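Local coordinates for protein HAD family phosphatase (PDB 2ODA) that is a HAD-family phosphatase homologue of a Pseudomonas-specific subfamily whose biochemical function is probably novel, at residues A24-A35 with L61-P72; G15-Q23 with C134-W145. All coordinates share one frame; numbering follows the deposited sequence.

Contact 1 of 2, residues A24-A35 with L61-P72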
ATOM      1  N   ALA B  24      -8.981  22.076  16.829  1.00  6.94           N
ATOM      2  CA  ALA B  24      -7.812  21.689  17.656  1.00  7.13           C
ATOM      3  C   ALA B  24      -6.513  22.339  17.151  1.00  7.88           C
ATOM      4  O   ALA B  24      -5.559  22.542  17.922  1.00  8.60           O
ATOM      5  CB  ALA B  24      -7.657  20.172  17.714  1.00  7.86           C
ATOM      6  N   ALA B  25      -6.464  22.646  15.859  1.00  7.90           N
ATOM      7  CA  ALA B  25      -5.323  23.360  15.283  1.00  8.00           C
ATOM      8  C   ALA B  25      -5.177  24.807  15.773  1.00  8.70           C
ATOM      9  O   ALA B  25      -4.185  25.473  15.426  1.00  9.05           O
ATOM     10  CB  ALA B  25      -5.395  23.331  13.740  1.00  9.24           C
ATOM     11  N   THR B  26      -6.154  25.315  16.532  1.00  7.46           N
ATOM     12  CA  THR B  26      -6.157  26.740  16.908  1.00  8.23           C
ATOM     13  C   THR B  26      -5.613  26.959  18.318  1.00  8.38           C
ATOM     14  O   THR B  26      -5.539  28.103  18.779  1.00  9.19           O
ATOM     15  CB  THR B  26      -7.586  27.390  16.898  1.00  8.49           C
ATOM     16  OG1 THR B  26      -8.411  26.739  17.886  1.00  6.28           O
ATOM     17  CG2 THR B  26      -8.262  27.323  15.508  1.00  8.61           C
ATOM     18  N   SER B  27      -5.285  25.875  19.023  1.00  8.19           N
ATOM     19  CA  SER B  27      -4.807  25.995  20.392  1.00  8.22           C
ATOM     20  C   SER B  27      -3.872  24.848  20.740  1.00  8.14           C
ATOM     21  O   SER B  27      -4.088  23.733  20.300  1.00  7.46           O
ATOM     22  CB  SER B  27      -5.998  25.966  21.343  1.00  7.95           C
ATOM     23  OG  SER B  27      -5.547  26.098  22.675  1.00  9.18           O
ATOM     24  N   ASP B  28      -2.830  25.128  21.524  1.00  7.75           N
ATOM     25  CA  ASP B  28      -1.918  24.068  21.956  1.00  8.67           C
ATOM     26  C   ASP B  28      -2.474  23.227  23.105  1.00  8.90           C
ATOM     27  O   ASP B  28      -1.951  22.157  23.417  1.00  8.50           O
ATOM     28  CB  ASP B  28      -0.585  24.657  22.349  1.00  8.86           C
ATOM     29  CG  ASP B  28       0.191  25.176  21.162  1.00 11.24           C
ATOM     30  OD1 ASP B  28       0.135  24.579  20.049  1.00 11.47           O
ATOM     31  OD2 ASP B  28       0.880  26.182  21.371  1.00 14.35           O
ATOM     32  N   THR B  29      -3.537  23.695  23.738  1.00  8.99           N
ATOM     33  CA  THR B  29      -4.075  22.933  24.863  1.00 10.30           C
ATOM     34  C   THR B  29      -5.402  22.308  24.476  1.00  9.83           C
ATOM     35  O   THR B  29      -6.187  22.917  23.736  1.00  9.94           O
ATOM     36  CB  THR B  29      -4.248  23.781  26.117  1.00 10.54           C
ATOM     37  OG1 THR B  29      -5.145  24.838  25.828  1.00 13.69           O
ATOM     38  CG2 THR B  29      -2.915  24.385  26.559  1.00 12.39           C
ATOM     39  N   PRO B  30      -5.654  21.090  24.977  1.00  9.78           N
ATOM     40  CA  PRO B  30      -6.884  20.377  24.569  1.00  9.90           C
ATOM     41  C   PRO B  30      -8.174  21.041  25.061  1.00 10.23           C
ATOM     42  O   PRO B  30      -8.232  21.548  26.189  1.00  9.56           O
ATOM     43  CB  PRO B  30      -6.697  18.985  25.152  1.00  9.71           C
ATOM     44  CG  PRO B  30      -5.735  19.146  26.285  1.00 10.40           C
ATOM     45  CD  PRO B  30      -4.813  20.284  25.891  1.00  9.32           C
ATOM     46  N   ASP B  31      -9.169  21.086  24.180  1.00  9.64           N
ATOM     47  CA  ASP B  31     -10.444  21.725  24.445  1.00  9.85           C
ATOM     48  C   ASP B  31     -11.559  20.684  24.383  1.00  9.37           C
ATOM     49  O   ASP B  31     -11.800  20.087  23.334  1.00  8.71           O
ATOM     50  CB  ASP B  31     -10.714  22.788  23.382  1.00  9.33           C
ATOM     51  CG  ASP B  31     -11.826  23.743  23.766  1.00 11.76           C
ATOM     52  OD1 ASP B  31     -11.641  24.974  23.547  1.00 11.37           O
ATOM     53  OD2 ASP B  31     -12.887  23.279  24.274  1.00 10.72           O
ATOM     54  N   ASP B  32     -12.264  20.480  25.500  1.00  9.15           N
ATOM     55  CA  ASP B  32     -13.322  19.458  25.557  1.00  8.89           C
ATOM     56  C   ASP B  32     -14.416  19.666  24.494  1.00  8.53           C
ATOM     57  O   ASP B  32     -15.065  18.706  24.095  1.00  8.19           O
ATOM     58  CB  ASP B  32     -13.962  19.413  26.964  1.00  8.50           C
ATOM     59  CG  ASP B  32     -13.007  18.865  28.041  1.00 12.06           C
ATOM     60  OD1 ASP B  32     -11.966  18.245  27.702  1.00 12.19           O
ATOM     61  OD2 ASP B  32     -13.310  19.056  29.238  1.00 12.52           O
ATOM     62  N   GLU B  33     -14.623  20.907  24.051  1.00  7.93           N
ATOM     63  CA  GLU B  33     -15.644  21.172  23.033  1.00  9.08           C
ATOM     64  C   GLU B  33     -15.290  20.512  21.697  1.00  7.72           C
ATOM     65  O   GLU B  33     -16.170  20.128  20.950  1.00  7.87           O
ATOM     66  CB  GLU B  33     -15.862  22.676  22.812  1.00  8.61           C
ATOM     67  CG  GLU B  33     -16.772  23.332  23.845  1.00 11.53           C
ATOM     68  CD  GLU B  33     -16.948  24.831  23.610  1.00 12.81           C
ATOM     69  OE1 GLU B  33     -16.439  25.366  22.585  1.00 13.38           O
ATOM     70  OE2 GLU B  33     -17.611  25.457  24.458  1.00 14.61           O
ATOM     71  N   HIS B  34     -13.995  20.382  21.417  1.00  6.78           N
ATOM     72  CA  HIS B  34     -13.526  19.841  20.146  1.00  6.74           C
ATOM     73  C   HIS B  34     -13.776  18.320  20.036  1.00  7.16           C
ATOM     74  O   HIS B  34     -13.785  17.745  18.938  1.00  7.05           O
ATOM     75  CB  HIS B  34     -12.021  20.096  20.011  1.00  6.71           C
ATOM     76  CG  HIS B  34     -11.629  21.544  20.002  1.00  6.88           C
ATOM     77  ND1 HIS B  34     -10.306  21.941  20.016  1.00  8.89           N
ATOM     78  CD2 HIS B  34     -12.364  22.682  19.965  1.00  6.54           C
ATOM     79  CE1 HIS B  34     -10.246  23.262  19.976  1.00  7.22           C
ATOM     80  NE2 HIS B  34     -11.481  23.733  19.940  1.00  7.69           N
ATOM     81  N   ALA B  35     -13.956  17.657  21.168  1.00  6.71           N
ATOM     82  CA  ALA B  35     -14.195  16.219  21.150  1.00  7.41           C
ATOM     83  C   ALA B  35     -15.636  15.835  20.721  1.00  7.76           C
ATOM     84  O   ALA B  35     -15.943  14.644  20.574  1.00  8.50           O
ATOM     85  CB  ALA B  35     -13.807  15.583  22.497  1.00  6.66           C
ATOM     86  N   LEU B  61      -1.885  15.722  14.748  1.00  8.29           N
ATOM     87  CA  LEU B  61      -1.824  16.611  15.912  1.00  8.07           C
ATOM     88  C   LEU B  61      -0.925  16.016  16.980  1.00  7.96           C
ATOM     89  O   LEU B  61      -0.792  14.792  17.049  1.00  7.76           O
ATOM     90  CB  LEU B  61      -3.222  16.860  16.501  1.00  7.98           C
ATOM     91  CG  LEU B  61      -4.221  17.664  15.667  1.00  6.96           C
ATOM     92  CD1 LEU B  61      -5.630  17.339  16.122  1.00  7.89           C
ATOM     93  CD2 LEU B  61      -3.975  19.146  15.764  1.00 10.21           C
ATOM     94  N   PRO B  62      -0.313  16.876  17.823  1.00  8.50           N
ATOM     95  CA  PRO B  62       0.420  16.366  18.975  1.00  9.23           C
ATOM     96  C   PRO B  62      -0.441  15.450  19.813  1.00  9.68           C
ATOM     97  O   PRO B  62      -1.659  15.641  19.871  1.00 10.06           O
ATOM     98  CB  PRO B  62       0.717  17.635  19.787  1.00  9.80           C
ATOM     99  CG  PRO B  62       0.717  18.741  18.817  1.00  9.81           C
ATOM    100  CD  PRO B  62      -0.267  18.356  17.740  1.00  8.53           C
ATOM    101  N   GLU B  63       0.189  14.493  20.491  1.00 10.17           N
ATOM    102  CA  GLU B  63      -0.501  13.520  21.357  1.00 11.01           C
ATOM    103  C   GLU B  63      -1.373  14.210  22.424  1.00 11.20           C
ATOM    104  O   GLU B  63      -2.469  13.731  22.748  1.00 10.58           O
ATOM    105  CB  GLU B  63       0.542  12.611  22.021  1.00 11.97           C
ATOM    106  CG  GLU B  63       0.001  11.445  22.854  1.00 13.50           C
ATOM    107  CD  GLU B  63      -0.488  11.853  24.238  1.00 17.77           C
ATOM    108  OE1 GLU B  63       0.062  12.807  24.814  1.00 19.92           O
ATOM    109  OE2 GLU B  63      -1.415  11.196  24.760  1.00 16.12           O
ATOM    110  N   ALA B  64      -0.891  15.337  22.957  1.00 10.36           N
ATOM    111  CA  ALA B  64      -1.629  16.105  23.970  1.00 10.34           C
ATOM    112  C   ALA B  64      -3.022  16.498  23.512  1.00 10.10           C
ATOM    113  O   ALA B  64      -3.928  16.705  24.341  1.00 10.52           O
ATOM    114  CB  ALA B  64      -0.845  17.360  24.371  1.00 11.06           C
ATOM    115  N   LEU B  65      -3.176  16.613  22.195  1.00  9.31           N
ATOM    116  CA  LEU B  65      -4.440  16.977  21.573  1.00  9.18           C
ATOM    117  C   LEU B  65      -5.242  15.793  21.019  1.00  8.97           C
ATOM    118  O   LEU B  65      -6.444  15.705  21.260  1.00  9.25           O
ATOM    119  CB  LEU B  65      -4.241  18.037  20.480  1.00  8.51           C
ATOM    120  CG  LEU B  65      -3.611  19.354  20.922  1.00  8.31           C
ATOM    121  CD1 LEU B  65      -3.558  20.306  19.732  1.00  8.88           C
ATOM    122  CD2 LEU B  65      -4.340  19.936  22.152  1.00  6.74           C
ATOM    123  N   SER B  66      -4.599  14.872  20.305  1.00  8.93           N
ATOM    124  CA  SER B  66      -5.375  13.781  19.699  1.00  8.11           C
ATOM    125  C   SER B  66      -5.835  12.737  20.730  1.00  9.09           C
ATOM    126  O   SER B  66      -6.868  12.084  20.529  1.00  8.82           O
ATOM    127  CB  SER B  66      -4.602  13.111  18.563  1.00  8.92           C
ATOM    128  OG  SER B  66      -3.377  12.601  19.037  1.00  7.40           O
ATOM    129  N   THR B  67      -5.085  12.554  21.821  1.00  8.82           N
ATOM    130  CA  THR B  67      -5.527  11.579  22.827  1.00  9.10           C
ATOM    131  C   THR B  67      -6.902  11.947  23.408  1.00  9.78           C
ATOM    132  O   THR B  67      -7.811  11.110  23.384  1.00  9.23           O
ATOM    133  CB  THR B  67      -4.421  11.282  23.907  1.00 10.17           C
ATOM    134  OG1 THR B  67      -3.348  10.575  23.270  1.00  8.32           O
ATOM    135  CG2 THR B  67      -4.961  10.424  25.053  1.00 11.98           C
ATOM    136  N   PRO B  68      -7.066  13.191  23.924  1.00  9.20           N
ATOM    137  CA  PRO B  68      -8.394  13.632  24.383  1.00  8.94           C
ATOM    138  C   PRO B  68      -9.432  13.637  23.250  1.00  8.75           C
ATOM    139  O   PRO B  68     -10.602  13.261  23.475  1.00  8.06           O
ATOM    140  CB  PRO B  68      -8.135  15.064  24.902  1.00  9.35           C
ATOM    141  CG  PRO B  68      -6.685  15.102  25.212  1.00  9.22           C
ATOM    142  CD  PRO B  68      -6.044  14.224  24.165  1.00  9.60           C
ATOM    143  N   LEU B  69      -9.032  14.058  22.046  1.00  7.50           N
ATOM    144  CA  LEU B  69      -9.952  14.021  20.889  1.00  7.54           C
ATOM    145  C   LEU B  69     -10.528  12.638  20.582  1.00  7.65           C
ATOM    146  O   LEU B  69     -11.664  12.536  20.100  1.00  7.45           O
ATOM    147  CB  LEU B  69      -9.277  14.551  19.601  1.00  6.92           C
ATOM    148  CG  LEU B  69      -9.145  16.059  19.452  1.00  6.37           C
ATOM    149  CD1 LEU B  69      -8.573  16.377  18.070  1.00  5.60           C
ATOM    150  CD2 LEU B  69     -10.531  16.715  19.641  1.00  5.35           C
ATOM    151  N   ALA B  70      -9.745  11.579  20.831  1.00  6.71           N
ATOM    152  CA  ALA B  70     -10.179  10.222  20.503  1.00  7.88           C
ATOM    153  C   ALA B  70     -11.129   9.605  21.556  1.00  8.53           C
ATOM    154  O   ALA B  70     -11.646   8.495  21.360  1.00  8.25           O
ATOM    155  CB  ALA B  70      -8.969   9.293  20.218  1.00  8.03           C
ATOM    156  N   ALA B  71     -11.380  10.340  22.643  1.00  8.08           N
ATOM    157  CA  ALA B  71     -12.283   9.867  23.711  1.00  8.57           C
ATOM    158  C   ALA B  71     -13.596   9.218  23.226  1.00  8.99           C
ATOM    159  O   ALA B  71     -13.914   8.108  23.681  1.00  9.26           O
ATOM    160  CB  ALA B  71     -12.543  10.962  24.757  1.00  8.46           C
ATOM    161  N   PRO B  72     -14.360   9.878  22.317  1.00  8.91           N
ATOM    162  CA  PRO B  72     -15.610   9.241  21.902  1.00  9.24           C
ATOM    163  C   PRO B  72     -15.515   8.001  20.988  1.00  9.51           C
ATOM    164  O   PRO B  72     -16.547   7.396  20.712  1.00  9.46           O
ATOM    165  CB  PRO B  72     -16.355  10.378  21.183  1.00  9.65           C
ATOM    166  CG  PRO B  72     -15.255  11.195  20.595  1.00  9.35           C
ATOM    167  CD  PRO B  72     -14.228  11.218  21.703  1.00  8.46           C
TER
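In this HAD-type Rossmann-like fold, the loop that follows the first strand and its short helix rests on helix 63-69, with Leu65, Leu69 and Pro68 meeting Ala24, Pro30 and His34. The loop occupies the position that in HAD proteins is taken by the flap and the insertion that may form a cap, so it is probably their counterpart. The contact is apolar, and no hydrogen bond crosses it. Leu65 is the main plug. Its CG lies anti to the carbonyl carbon (chi1 -59°), which sends the two methyls toward the bend of the loop. Leu65 CD1 lies 3.5 Å from both Ala24 O and Ser27 O. CD2 packs 3.3 Å from Pro30 N, and the Pro30 ring crosses the leucine side chain at about a right angle. The rest of the Pro30 ring also lies against the helix: Pro30 CG is 3.6 Å from Ala64 O, and Pro30 CB is 3.9 Å from Pro68 CG. Leu61 CD1 and Leu69 CD1 both approach Ala24 CB from the helix side, at 3.8 and 3.9 Å. Leu69 also uses its second branch, with CD2 3.5 Å from His34 O. The backbone around His34 is shaped by an Asx turn, in which Asp31 OD2 accepts from Glu33 N. Asp31 CB covers one face of the His34 ring. At the far end, Pro72 CG touches Ala35 O at 3.5 Å.

Contact 2 of 2, residues G15-Q23 with C134-W145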
ATOM      1  N   GLY B  15     -11.588  17.185  12.480  1.00  6.59           N
ATOM      2  CA  GLY B  15     -12.241  17.659  11.246  1.00  6.66           C
ATOM      3  C   GLY B  15     -12.845  16.524  10.441  1.00  6.77           C
ATOM      4  O   GLY B  15     -13.007  16.606   9.199  1.00  6.37           O
ATOM      5  N   CYS B  16     -13.170  15.439  11.136  1.00  5.55           N
ATOM      6  CA  CYS B  16     -13.716  14.285  10.447  1.00  6.09           C
ATOM      7  C   CYS B  16     -14.620  13.476  11.389  1.00  5.77           C
ATOM      8  O   CYS B  16     -15.838  13.593  11.291  1.00  6.05           O
ATOM      9  CB  CYS B  16     -12.575  13.472   9.816  1.00  6.77           C
ATOM     10  SG  CYS B  16     -13.047  11.932   9.038  1.00  7.05           S
ATOM     11  N   LEU B  17     -14.040  12.683  12.298  1.00  4.83           N
ATOM     12  CA  LEU B  17     -14.824  12.001  13.336  1.00  4.71           C
ATOM     13  C   LEU B  17     -15.316  12.993  14.399  1.00  4.22           C
ATOM     14  O   LEU B  17     -16.455  12.938  14.836  1.00  4.69           O
ATOM     15  CB  LEU B  17     -13.979  10.906  14.003  1.00  4.66           C
ATOM     16  CG  LEU B  17     -13.632   9.704  13.104  1.00  6.03           C
ATOM     17  CD1 LEU B  17     -12.540   8.859  13.774  1.00  5.55           C
ATOM     18  CD2 LEU B  17     -14.908   8.895  12.854  1.00  6.42           C
ATOM     19  N   VAL B  18     -14.428  13.893  14.808  1.00  4.12           N
ATOM     20  CA  VAL B  18     -14.710  14.814  15.892  1.00  4.80           C
ATOM     21  C   VAL B  18     -14.202  16.181  15.435  1.00  5.23           C
ATOM     22  O   VAL B  18     -13.660  16.301  14.334  1.00  5.95           O
ATOM     23  CB  VAL B  18     -13.972  14.397  17.215  1.00  5.25           C
ATOM     24  CG1 VAL B  18     -14.507  13.065  17.796  1.00  5.23           C
ATOM     25  CG2 VAL B  18     -12.463  14.294  16.993  1.00  6.32           C
ATOM     26  N   ASP B  19     -14.343  17.195  16.283  1.00  4.50           N
ATOM     27  CA  ASP B  19     -13.689  18.493  16.049  1.00  5.31           C
ATOM     28  C   ASP B  19     -14.097  19.163  14.725  1.00  6.11           C
ATOM     29  O   ASP B  19     -13.252  19.486  13.865  1.00  7.34           O
ATOM     30  CB  ASP B  19     -12.148  18.376  16.193  1.00  5.04           C
ATOM     31  CG  ASP B  19     -11.463  19.739  16.166  1.00  5.34           C
ATOM     32  OD1 ASP B  19     -12.134  20.744  16.473  1.00  5.31           O
ATOM     33  OD2 ASP B  19     -10.277  19.797  15.834  1.00  6.71           O
ATOM     34  N   PHE B  20     -15.397  19.348  14.551  1.00  4.89           N
ATOM     35  CA  PHE B  20     -15.929  20.000  13.343  1.00  5.68           C
ATOM     36  C   PHE B  20     -15.188  21.322  13.114  1.00  5.86           C
ATOM     37  O   PHE B  20     -15.088  22.150  14.037  1.00  5.62           O
ATOM     38  CB  PHE B  20     -17.423  20.260  13.555  1.00  4.72           C
ATOM     39  CG  PHE B  20     -18.144  20.806  12.354  1.00  5.43           C
ATOM     40  CD1 PHE B  20     -18.877  19.955  11.525  1.00  4.28           C
ATOM     41  CD2 PHE B  20     -18.120  22.163  12.072  1.00  4.94           C
ATOM     42  CE1 PHE B  20     -19.596  20.455  10.426  1.00  5.31           C
ATOM     43  CE2 PHE B  20     -18.812  22.684  10.931  1.00  4.24           C
ATOM     44  CZ  PHE B  20     -19.550  21.807  10.113  1.00  4.80           C
ATOM     45  N   GLY B  21     -14.677  21.514  11.894  1.00  5.62           N
ATOM     46  CA  GLY B  21     -13.902  22.711  11.576  1.00  6.29           C
ATOM     47  C   GLY B  21     -12.443  22.711  11.994  1.00  6.81           C
ATOM     48  O   GLY B  21     -11.793  23.760  11.921  1.00  7.20           O
ATOM     49  N   ALA B  22     -11.928  21.543  12.401  1.00  6.74           N
ATOM     50  CA  ALA B  22     -10.498  21.331  12.754  1.00  7.46           C
ATOM     51  C   ALA B  22      -9.989  22.388  13.732  1.00  7.87           C
ATOM     52  O   ALA B  22      -8.924  22.994  13.533  1.00  7.31           O
ATOM     53  CB  ALA B  22      -9.596  21.306  11.471  1.00  9.18           C
ATOM     54  N   GLN B  23     -10.766  22.609  14.787  1.00  7.35           N
ATOM     55  CA  GLN B  23     -10.450  23.688  15.744  1.00  7.28           C
ATOM     56  C   GLN B  23      -9.307  23.364  16.677  1.00  7.15           C
ATOM     57  O   GLN B  23      -8.703  24.283  17.264  1.00  7.70           O
ATOM     58  CB  GLN B  23     -11.720  24.083  16.504  1.00  7.77           C
ATOM     59  CG  GLN B  23     -12.783  24.616  15.543  1.00  6.38           C
ATOM     60  CD  GLN B  23     -12.385  25.981  15.008  1.00  9.03           C
ATOM     61  OE1 GLN B  23     -12.445  26.966  15.738  1.00  9.12           O
ATOM     62  NE2 GLN B  23     -11.928  26.034  13.747  1.00  6.57           N
ATOM     63  N   CYS B 134     -17.019  19.563   7.387  1.00  6.33           N
ATOM     64  CA  CYS B 134     -16.395  19.597   8.715  1.00  6.92           C
ATOM     65  C   CYS B 134     -14.872  19.737   8.703  1.00  6.70           C
ATOM     66  O   CYS B 134     -14.250  19.791   9.768  1.00  7.55           O
ATOM     67  CB  CYS B 134     -16.795  18.344   9.522  1.00  6.86           C
ATOM     68  SG  CYS B 134     -16.319  16.839   8.714  1.00  8.08           S
ATOM     69  N   GLY B 135     -14.279  19.845   7.517  1.00  6.31           N
ATOM     70  CA  GLY B 135     -12.818  19.799   7.385  1.00  6.01           C
ATOM     71  C   GLY B 135     -12.170  21.171   7.325  1.00  6.28           C
ATOM     72  O   GLY B 135     -12.874  22.184   7.363  1.00  6.72           O
ATOM     73  N   PRO B 136     -10.826  21.221   7.176  1.00  6.41           N
ATOM     74  CA  PRO B 136     -10.100  22.503   7.197  1.00  7.00           C
ATOM     75  C   PRO B 136     -10.401  23.474   6.043  1.00  7.41           C
ATOM     76  O   PRO B 136     -10.193  24.682   6.191  1.00  8.48           O
ATOM     77  CB  PRO B 136      -8.606  22.073   7.197  1.00  7.36           C
ATOM     78  CG  PRO B 136      -8.604  20.745   6.516  1.00  6.52           C
ATOM     79  CD  PRO B 136      -9.916  20.078   6.970  1.00  5.90           C
ATOM     80  N   LEU B 137     -10.892  22.978   4.906  1.00  7.41           N
ATOM     81  CA  LEU B 137     -11.249  23.856   3.782  1.00  6.97           C
ATOM     82  C   LEU B 137     -12.466  24.706   4.123  1.00  7.60           C
ATOM     83  O   LEU B 137     -12.654  25.798   3.572  1.00  8.58           O
ATOM     84  CB  LEU B 137     -11.544  23.059   2.522  1.00  6.46           C
ATOM     85  CG  LEU B 137     -10.335  22.382   1.893  1.00  7.62           C
ATOM     86  CD1 LEU B 137     -10.795  21.366   0.849  1.00  8.52           C
ATOM     87  CD2 LEU B 137      -9.428  23.429   1.267  1.00  6.27           C
ATOM     88  N   CYS B 138     -13.292  24.196   5.025  1.00  6.88           N
ATOM     89  CA  CYS B 138     -14.349  25.005   5.630  1.00  7.51           C
ATOM     90  C   CYS B 138     -13.817  25.716   6.891  1.00  7.21           C
ATOM     91  O   CYS B 138     -13.939  26.929   7.015  1.00  8.51           O
ATOM     92  CB  CYS B 138     -15.575  24.126   5.930  1.00  7.35           C
ATOM     93  SG  CYS B 138     -16.219  23.276   4.440  1.00  9.67           S
ATOM     94  N   GLY B 139     -13.244  24.958   7.820  1.00  6.77           N
ATOM     95  CA  GLY B 139     -12.515  25.525   8.945  1.00  7.09           C
ATOM     96  C   GLY B 139     -13.364  26.363   9.894  1.00  8.05           C
ATOM     97  O   GLY B 139     -12.853  27.281  10.532  1.00  8.92           O
ATOM     98  N   LEU B 140     -14.661  26.072   9.982  1.00  7.65           N
ATOM     99  CA  LEU B 140     -15.509  26.826  10.892  1.00  7.35           C
ATOM    100  C   LEU B 140     -16.020  25.943  12.028  1.00  7.14           C
ATOM    101  O   LEU B 140     -16.424  24.784  11.805  1.00  6.23           O
ATOM    102  CB  LEU B 140     -16.674  27.475  10.141  1.00  8.23           C
ATOM    103  CG  LEU B 140     -16.355  28.507   9.051  1.00  8.63           C
ATOM    104  CD1 LEU B 140     -17.673  29.010   8.472  1.00  9.97           C
ATOM    105  CD2 LEU B 140     -15.578  29.647   9.649  1.00  8.06           C
ATOM    106  N   SER B 141     -16.005  26.493  13.242  1.00  7.27           N
ATOM    107  CA  SER B 141     -16.548  25.789  14.394  1.00  7.50           C
ATOM    108  C   SER B 141     -18.038  25.527  14.177  1.00  7.61           C
ATOM    109  O   SER B 141     -18.663  26.196  13.325  1.00  7.00           O
ATOM    110  CB  SER B 141     -16.328  26.640  15.667  1.00  7.53           C
ATOM    111  OG  SER B 141     -17.194  27.777  15.637  1.00  8.42           O
ATOM    112  N   PRO B 142     -18.619  24.586  14.950  1.00  8.06           N
ATOM    113  CA  PRO B 142     -20.070  24.404  14.886  1.00  9.10           C
ATOM    114  C   PRO B 142     -20.849  25.717  15.024  1.00  9.57           C
ATOM    115  O   PRO B 142     -21.753  25.965  14.229  1.00  8.27           O
ATOM    116  CB  PRO B 142     -20.363  23.459  16.058  1.00  9.57           C
ATOM    117  CG  PRO B 142     -19.078  22.636  16.169  1.00  8.94           C
ATOM    118  CD  PRO B 142     -17.988  23.627  15.896  1.00  7.74           C
ATOM    119  N   SER B 143     -20.470  26.570  15.980  1.00 10.10           N
ATOM    120  CA  SER B 143     -21.190  27.836  16.163  1.00 10.28           C
ATOM    121  C   SER B 143     -21.051  28.764  14.940  1.00 10.20           C
ATOM    122  O   SER B 143     -22.038  29.383  14.503  1.00  9.01           O
ATOM    123  CB  SER B 143     -20.775  28.541  17.465  1.00  9.86           C
ATOM    124  OG  SER B 143     -19.407  28.937  17.442  1.00 12.47           O
ATOM    125  N   GLN B 144     -19.847  28.824  14.369  1.00  9.74           N
ATOM    126  CA  GLN B 144     -19.596  29.655  13.188  1.00 10.37           C
ATOM    127  C   GLN B 144     -20.338  29.119  11.955  1.00 10.07           C
ATOM    128  O   GLN B 144     -20.936  29.897  11.182  1.00  9.70           O
ATOM    129  CB  GLN B 144     -18.096  29.739  12.891  1.00 10.82           C
ATOM    130  CG  GLN B 144     -17.304  30.523  13.939  1.00 12.37           C
ATOM    131  CD  GLN B 144     -15.816  30.451  13.698  1.00 14.97           C
ATOM    132  OE1 GLN B 144     -15.279  29.392  13.341  1.00 13.51           O
ATOM    133  NE2 GLN B 144     -15.129  31.584  13.888  1.00 14.39           N
ATOM    134  N   TRP B 145     -20.279  27.799  11.773  1.00  9.91           N
ATOM    135  CA  TRP B 145     -20.994  27.120  10.696  1.00  9.97           C
ATOM    136  C   TRP B 145     -22.496  27.359  10.807  1.00 10.57           C
ATOM    137  O   TRP B 145     -23.166  27.635   9.807  1.00 10.24           O
ATOM    138  CB  TRP B 145     -20.683  25.621  10.721  1.00 10.09           C
ATOM    139  CG  TRP B 145     -21.238  24.823   9.541  1.00 10.11           C
ATOM    140  CD1 TRP B 145     -22.291  23.944   9.565  1.00  9.14           C
ATOM    141  CD2 TRP B 145     -20.718  24.793   8.199  1.00  9.05           C
ATOM    142  NE1 TRP B 145     -22.472  23.390   8.310  1.00  7.75           N
ATOM    143  CE2 TRP B 145     -21.512  23.885   7.462  1.00  8.37           C
ATOM    144  CE3 TRP B 145     -19.649  25.460   7.548  1.00  6.87           C
ATOM    145  CZ2 TRP B 145     -21.289  23.628   6.094  1.00  8.99           C
ATOM    146  CZ3 TRP B 145     -19.432  25.207   6.199  1.00 10.03           C
ATOM    147  CH2 TRP B 145     -20.252  24.302   5.485  1.00  9.28           C
TER
HETATM  148  O   HOH W   1     -10.010  27.069  11.330  1.00 15.71           O
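The Phe20 ring fills the apolar centre, with Cys134 over one face and Trp145 at its edge, where the turn after strand 9-12, consistent with the squiggle of the HAD fold and the start of its flap, meets the segment after strand 127-131. Its CG is anti to the backbone N (chi1 -174°), which carries the ring across to the other segment. Cys134 CA makes a CH-pi contact, 3.9 Å from the ring centroid, and Cys134 CB is 3.3 Å from Phe20 CD1. The far edge of Phe20 points at the face of Trp145 in a T-shaped pair, with centroids 4.8 Å apart and planes at 62°. Leu140 O meets the ring edge near its plane, 3.1 Å from Phe20 CD2. Pro142 packs its CG on Phe20 CB.

Further out, the type II turn from Asp19 to Ala22 is pinned by Gly21 N, which donates to Cys134 O at 2.8 Å. Gly21 CA lies close against Leu140 O, with no room for a side chain. At the polar edge, the bent Gln23 chain turns NE2 back to Gly21 O (2.9 Å), a nearly straight bond. Water 1 links this side chain to the other segment: it donates to Gly139 O at 3.0 Å and accepts a weak bond from Gln23 NE2.

The chain visits these contacts in the order 15-23, 24-35, 61-72, 134-145, so contact 1 falls between the two halves of contact 2. Their centres are about 13 Å apart. Segments 15-23 and 24-35 are continuous and form one excursion after strand 9-12. Segment 61-72 follows strand 55-58. Segment 134-145 comes after strand 127-131. All therefore gather beyond the C-terminal ends of the parallel strands, the side where HAD enzymes place their active site. The two contacts also meet directly: Asp19 OD2 probably accepts a hydrogen bond from Ala24 N, and Pro72 packs on Val18. The excursion is thus packed against helix 63-69 on its later part and against segment 134-145 on its earlier part.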